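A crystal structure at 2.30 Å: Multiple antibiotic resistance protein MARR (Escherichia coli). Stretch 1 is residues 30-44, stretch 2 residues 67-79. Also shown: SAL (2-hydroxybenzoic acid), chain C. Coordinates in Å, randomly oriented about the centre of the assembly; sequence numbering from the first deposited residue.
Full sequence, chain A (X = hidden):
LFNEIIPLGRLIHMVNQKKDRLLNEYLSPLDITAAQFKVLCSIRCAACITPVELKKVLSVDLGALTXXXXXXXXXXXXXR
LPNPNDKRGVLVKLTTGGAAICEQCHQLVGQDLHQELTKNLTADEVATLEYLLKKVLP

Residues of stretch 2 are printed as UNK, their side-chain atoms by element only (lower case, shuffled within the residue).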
# COMPACT_ATOMS: atom_id res chain seq x y z
N LEU A 30 15.87 -9.10 10.94
CA LEU A 30 16.91 -8.76 9.96
C LEU A 30 17.21 -7.26 9.96
O LEU A 30 16.35 -6.43 10.25
CB LEU A 30 16.47 -9.21 8.57
CG LEU A 30 15.95 -10.65 8.39
CD1 LEU A 30 15.60 -10.91 6.91
CD2 LEU A 30 17.00 -11.64 8.86
N ASP A 31 18.45 -6.92 9.60
CA ASP A 31 18.89 -5.53 9.58
C ASP A 31 18.41 -4.84 8.29
O ASP A 31 19.19 -4.38 7.46
CB ASP A 31 20.42 -5.51 9.67
CG ASP A 31 20.98 -4.14 10.00
OD1 ASP A 31 22.20 -3.95 9.85
OD2 ASP A 31 20.22 -3.25 10.41
N ILE A 32 17.09 -4.77 8.14
CA ILE A 32 16.50 -4.13 6.98
C ILE A 32 15.04 -3.88 7.25
O ILE A 32 14.40 -4.66 7.96
CB ILE A 32 16.60 -5.03 5.74
CG1 ILE A 32 16.08 -4.26 4.52
CG2 ILE A 32 15.79 -6.33 5.98
CD1 ILE A 32 16.28 -4.97 3.21
N THR A 33 14.50 -2.81 6.68
CA THR A 33 13.10 -2.48 6.87
C THR A 33 12.23 -2.85 5.65
O THR A 33 12.72 -2.95 4.52
CB THR A 33 12.92 -0.99 7.15
OG1 THR A 33 13.22 -0.25 5.96
CG2 THR A 33 13.88 -0.53 8.28
N ALA A 34 10.94 -3.06 5.90
CA ALA A 34 9.98 -3.42 4.86
C ALA A 34 10.10 -2.43 3.70
O ALA A 34 10.16 -2.83 2.54
CB ALA A 34 8.56 -3.40 5.43
N ALA A 35 10.14 -1.14 4.03
CA ALA A 35 10.25 -0.12 3.00
C ALA A 35 11.53 -0.28 2.18
O ALA A 35 11.50 -0.14 0.96
CB ALA A 35 10.18 1.28 3.62
N GLN A 36 12.66 -0.55 2.86
CA GLN A 36 13.93 -0.75 2.14
C GLN A 36 13.79 -1.95 1.22
O GLN A 36 14.25 -1.92 0.07
CB GLN A 36 15.09 -0.99 3.13
CG GLN A 36 15.58 0.26 3.87
CD GLN A 36 16.57 -0.06 4.98
OE1 GLN A 36 17.17 -1.14 5.02
NE2 GLN A 36 16.77 0.88 5.89
N PHE A 37 13.15 -3.01 1.71
CA PHE A 37 12.96 -4.22 0.90
C PHE A 37 12.14 -3.92 -0.36
O PHE A 37 12.50 -4.34 -1.46
CB PHE A 37 12.28 -5.31 1.73
CG PHE A 37 12.06 -6.59 0.99
CD1 PHE A 37 13.10 -7.17 0.26
CD2 PHE A 37 10.83 -7.23 1.02
CE1 PHE A 37 12.92 -8.37 -0.43
CE2 PHE A 37 10.63 -8.43 0.34
CZ PHE A 37 11.68 -9.00 -0.39
N LYS A 38 11.05 -3.18 -0.19
CA LYS A 38 10.19 -2.80 -1.31
C LYS A 38 10.99 -1.99 -2.34
O LYS A 38 10.93 -2.25 -3.54
CB LYS A 38 9.00 -1.97 -0.81
CG LYS A 38 8.08 -2.70 0.16
CD LYS A 38 7.02 -1.76 0.73
CE LYS A 38 6.05 -2.49 1.65
NZ LYS A 38 5.21 -3.49 0.92
N VAL A 39 11.75 -1.00 -1.87
CA VAL A 39 12.55 -0.20 -2.79
C VAL A 39 13.53 -1.08 -3.56
O VAL A 39 13.79 -0.82 -4.74
CB VAL A 39 13.33 0.90 -2.05
CG1 VAL A 39 14.40 1.50 -2.96
CG2 VAL A 39 12.37 2.00 -1.59
N LEU A 40 14.08 -2.11 -2.92
CA LEU A 40 15.02 -3.00 -3.61
C LEU A 40 14.32 -3.86 -4.68
O LEU A 40 14.82 -4.03 -5.79
CB LEU A 40 15.76 -3.94 -2.64
CG LEU A 40 16.82 -3.44 -1.66
CD1 LEU A 40 17.45 -4.65 -0.96
CD2 LEU A 40 17.89 -2.65 -2.38
N CYS A 41 13.17 -4.41 -4.33
CA CYS A 41 12.45 -5.25 -5.27
C CYS A 41 12.02 -4.44 -6.48
O CYS A 41 12.03 -4.94 -7.61
CB CYS A 41 11.23 -5.86 -4.59
SG CYS A 41 11.63 -6.98 -3.23
N SER A 42 11.66 -3.18 -6.26
CA SER A 42 11.22 -2.30 -7.35
C SER A 42 12.34 -1.89 -8.29
O SER A 42 12.14 -1.79 -9.49
CB SER A 42 10.57 -1.04 -6.78
OG SER A 42 9.44 -1.35 -6.00
N ILE A 43 13.53 -1.64 -7.74
CA ILE A 43 14.66 -1.23 -8.57
C ILE A 43 15.11 -2.46 -9.36
O ILE A 43 15.44 -2.36 -10.54
CB ILE A 43 15.83 -0.73 -7.69
CG1 ILE A 43 15.43 0.58 -7.01
CG2 ILE A 43 17.08 -0.54 -8.53
CD1 ILE A 43 16.55 1.22 -6.19
N ARG A 44 15.11 -3.60 -8.69
CA ARG A 44 15.50 -4.85 -9.31
C ARG A 44 14.73 -5.09 -10.61
O ARG A 44 15.33 -5.11 -11.71
CB ARG A 44 15.24 -6.01 -8.33
CG ARG A 44 15.46 -7.39 -8.94
CD ARG A 44 15.29 -8.49 -7.91
NE ARG A 44 15.14 -9.78 -8.57
CZ ARG A 44 14.84 -10.91 -7.96
NH1 ARG A 44 14.65 -10.94 -6.64
NH2 ARG A 44 14.70 -12.02 -8.67
N UNK A 67 16.48 10.22 1.01
CA UNK A 67 17.17 9.78 2.22
C UNK A 67 17.26 8.27 2.17
O UNK A 67 18.27 7.69 2.53
c UNK A 67 16.28 11.72 3.66
c UNK A 67 16.01 12.11 5.12
c UNK A 67 16.41 10.22 3.49
c UNK A 67 13.57 11.86 5.35
n UNK A 67 13.35 12.84 4.48
n UNK A 67 12.54 11.24 5.91
n UNK A 67 14.81 11.50 5.67
N UNK A 68 16.18 7.64 1.71
CA UNK A 68 16.12 6.19 1.59
C UNK A 68 17.22 5.68 0.64
O UNK A 68 17.95 4.74 0.96
s UNK A 68 14.83 3.14 1.83
c UNK A 68 13.06 2.93 2.24
c UNK A 68 14.69 4.34 0.51
c UNK A 68 14.75 5.77 1.03
N UNK A 69 17.33 6.31 -0.53
CA UNK A 69 18.33 5.89 -1.49
C UNK A 69 19.74 6.06 -0.90
O UNK A 69 20.61 5.20 -1.09
c UNK A 69 18.16 6.66 -2.80
c UNK A 69 16.92 6.28 -3.64
c UNK A 69 17.04 4.83 -4.12
c UNK A 69 16.81 7.18 -4.86
N UNK A 70 19.95 7.15 -0.16
CA UNK A 70 21.26 7.39 0.45
C UNK A 70 21.53 6.32 1.50
O UNK A 70 22.64 5.82 1.60
o UNK A 70 21.69 11.06 0.51
c UNK A 70 21.71 9.88 0.10
o UNK A 70 22.04 9.59 -1.07
c UNK A 70 21.33 8.78 1.10
N UNK A 71 20.53 5.97 2.30
CA UNK A 71 20.75 4.93 3.30
C UNK A 71 21.11 3.62 2.60
O UNK A 71 22.00 2.90 3.03
n UNK A 71 19.25 4.30 8.29
n UNK A 71 20.31 6.33 8.54
c UNK A 71 19.59 3.58 5.18
n UNK A 71 20.93 4.91 6.83
c UNK A 71 20.85 3.67 6.05
c UNK A 71 19.50 4.73 4.17
c UNK A 71 20.16 5.18 7.89
N UNK A 72 20.41 3.32 1.50
CA UNK A 72 20.69 2.07 0.78
C UNK A 72 22.10 2.05 0.20
O UNK A 72 22.74 1.00 0.14
c UNK A 72 19.63 1.85 -0.30
c UNK A 72 18.26 1.48 0.28
c UNK A 72 18.39 0.14 0.97
c UNK A 72 17.17 1.44 -0.77
N UNK A 73 22.60 3.21 -0.24
CA UNK A 73 23.96 3.27 -0.77
C UNK A 73 24.92 3.02 0.38
O UNK A 73 25.88 2.28 0.23
c UNK A 73 23.35 4.82 -2.64
c UNK A 73 25.71 4.75 -1.81
c UNK A 73 24.25 4.64 -1.42
N UNK A 74 24.64 3.61 1.55
CA UNK A 74 25.49 3.41 2.74
C UNK A 74 25.56 1.93 3.10
O UNK A 74 26.57 1.46 3.63
c UNK A 74 24.95 4.17 3.95
s UNK A 74 25.36 5.91 4.03
N UNK A 75 24.49 1.21 2.85
CA UNK A 75 24.48 -0.21 3.17
C UNK A 75 25.15 -1.01 2.04
O UNK A 75 25.33 -2.22 2.15
c UNK A 75 21.03 -0.78 4.86
c UNK A 75 22.45 -0.24 4.71
c UNK A 75 23.05 -0.70 3.40
c UNK A 75 20.50 -0.64 6.28
n UNK A 75 19.39 -1.58 6.54
N UNK A 76 25.51 -0.31 0.96
CA UNK A 76 26.15 -0.96 -0.17
C UNK A 76 25.19 -1.80 -1.01
O UNK A 76 25.62 -2.69 -1.74
N UNK A 77 23.89 -1.51 -0.91
CA UNK A 77 22.92 -2.28 -1.67
C UNK A 77 22.50 -1.63 -2.97
O UNK A 77 21.98 -2.31 -3.86
c UNK A 77 21.06 -3.46 1.55
c UNK A 77 21.13 -4.62 3.72
c UNK A 77 21.70 -4.30 2.48
c UNK A 77 19.24 -3.24 3.11
c UNK A 77 19.81 -2.92 1.87
n UNK A 77 22.89 -4.69 1.93
c UNK A 77 21.68 -2.54 -0.82
c UNK A 77 19.90 -4.08 4.02
c UNK A 77 23.01 -4.12 0.68
c UNK A 77 21.92 -3.35 0.41
N UNK A 78 22.74 -0.33 -3.11
CA UNK A 78 22.34 0.40 -4.30
C UNK A 78 23.45 1.31 -4.79
O UNK A 78 24.27 1.77 -3.99
c UNK A 78 21.07 1.24 -4.01
c UNK A 78 19.88 0.32 -3.74
c UNK A 78 20.77 2.19 -5.15
N UNK A 79 23.50 1.56 -6.09
CA UNK A 79 24.51 2.45 -6.64
C UNK A 79 23.87 3.28 -7.74
O UNK A 79 22.88 2.86 -8.37
o UNK A 79 27.05 -0.82 -8.07
c UNK A 79 25.54 0.96 -8.51
o UNK A 79 27.42 0.32 -9.88
c UNK A 79 26.75 0.10 -8.85
c UNK A 79 25.72 1.67 -7.19
C1' SAL C . 14.95 4.31 5.58
O1' SAL C . 15.62 3.24 5.97
O2' SAL C . 15.54 5.36 5.19
C1 SAL C . 13.47 4.18 5.62
C2 SAL C . 12.61 5.29 5.20
C3 SAL C . 11.19 5.18 5.24
C4 SAL C . 10.58 3.99 5.69
C5 SAL C . 11.50 2.78 6.14
C6 SAL C . 12.88 2.95 6.08
O2 SAL C . 13.12 6.49 4.76

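Position 67 carries seven side-chain atoms: three carbons, a nitrogen, then a carbon bearing two more nitrogens. That guanidinium defines Arg67, which lies out of reach of stretch 1.

Position 68 has two carbons, a sulfur and a final carbon, unbranched. The terminal carbon lies 3.6 Å from Ala35 CB, and the sulfur 3.6 Å from Gln36 CG. A thioether in a straight chain is Met68; its CE also approaches SAL C1 at 3.6 Å.

Position 69 shows four carbons forked at the second, one fork carbon 4.2 Å from Ile43 CD1. Forking at the second carbon rather than the first gives Leu69.

Position 70 has two carbons, the second carrying two oxygens: a short carboxylate, hence Asp70, out of reach of stretch 1.

Position 71 repeats the guanidinium pattern of three carbons, nitrogen, and a carbon with two nitrogens. One of its chain carbons, the second, lies 4.0 Å from Gln36 NE2. The guanidinium makes it Arg71.

Position 72 again has four carbons forked at the second. One fork carbon comes within 3.5 Å of Val39 CG1, the other within 4.0 Å of Gln36 CG. Four carbons forked at the second make this Leu72, whose two fork carbons reach residues about one turn apart on the stretch 1 helix.

Position 73 has three carbons, the first carrying the other two. Branching at CB without oxygen identifies Val73, which makes no contact here.

Position 74 holds one carbon and one sulfur, the composition of Cys74; it too is out of reach.

Position 75 is four carbons in a row ending in nitrogen. The nitrogen lies 2.7 Å from Gln36 OE1 and 3.0 Å from Asp31 O. The unbranched amine is Lys75, and NZ donates hydrogen bonds to both oxygens.

Position 76 has no side-chain atoms and is Gly76. Its phi of 74° favours glycine, and Gly76 N to Val73 O at 2.7 Å belongs to the Schellman motif closing the helix.

Position 77 has one carbon followed by fused five- and six-membered rings holding eight carbons and one nitrogen. A six-ring carbon approaches Ile32 CD1 at 3.4 Å. This indole is Trp77, and Asp31 O lies at its ring edge, 3.5 Å from CH2.

Position 78 has three carbons branched at the first, one methyl 3.8 Å from Leu40 CD2. It is Val78.

Position 79 has three carbons, the third carrying two oxygens; the longer carboxylate gives Glu79, beyond contact.

The helices cross at 85° with axes 10.9 Å apart, a separation filled by side chains. Val39, Leu40 and Ile43 meet Met68, Leu69, Leu72 and Val78 in an apolar layer. Gln36 joins this layer to the polar side: its aliphatic CG packs on Met68 and Leu72, OE1 accepts from Lys75 NZ, and NE2 donates to SAL O1' at 2.6 Å with an angle of 169°. The amide thus couples the lysine and the ligand carboxylate. Thr33 OG1 accepts from Gln36 N at 3.2 Å, capping the helix that carries this residue. In all, 572 Å² is buried between the stretches.

Stretch 2 (67-79) RMLDRLVCKGWVE
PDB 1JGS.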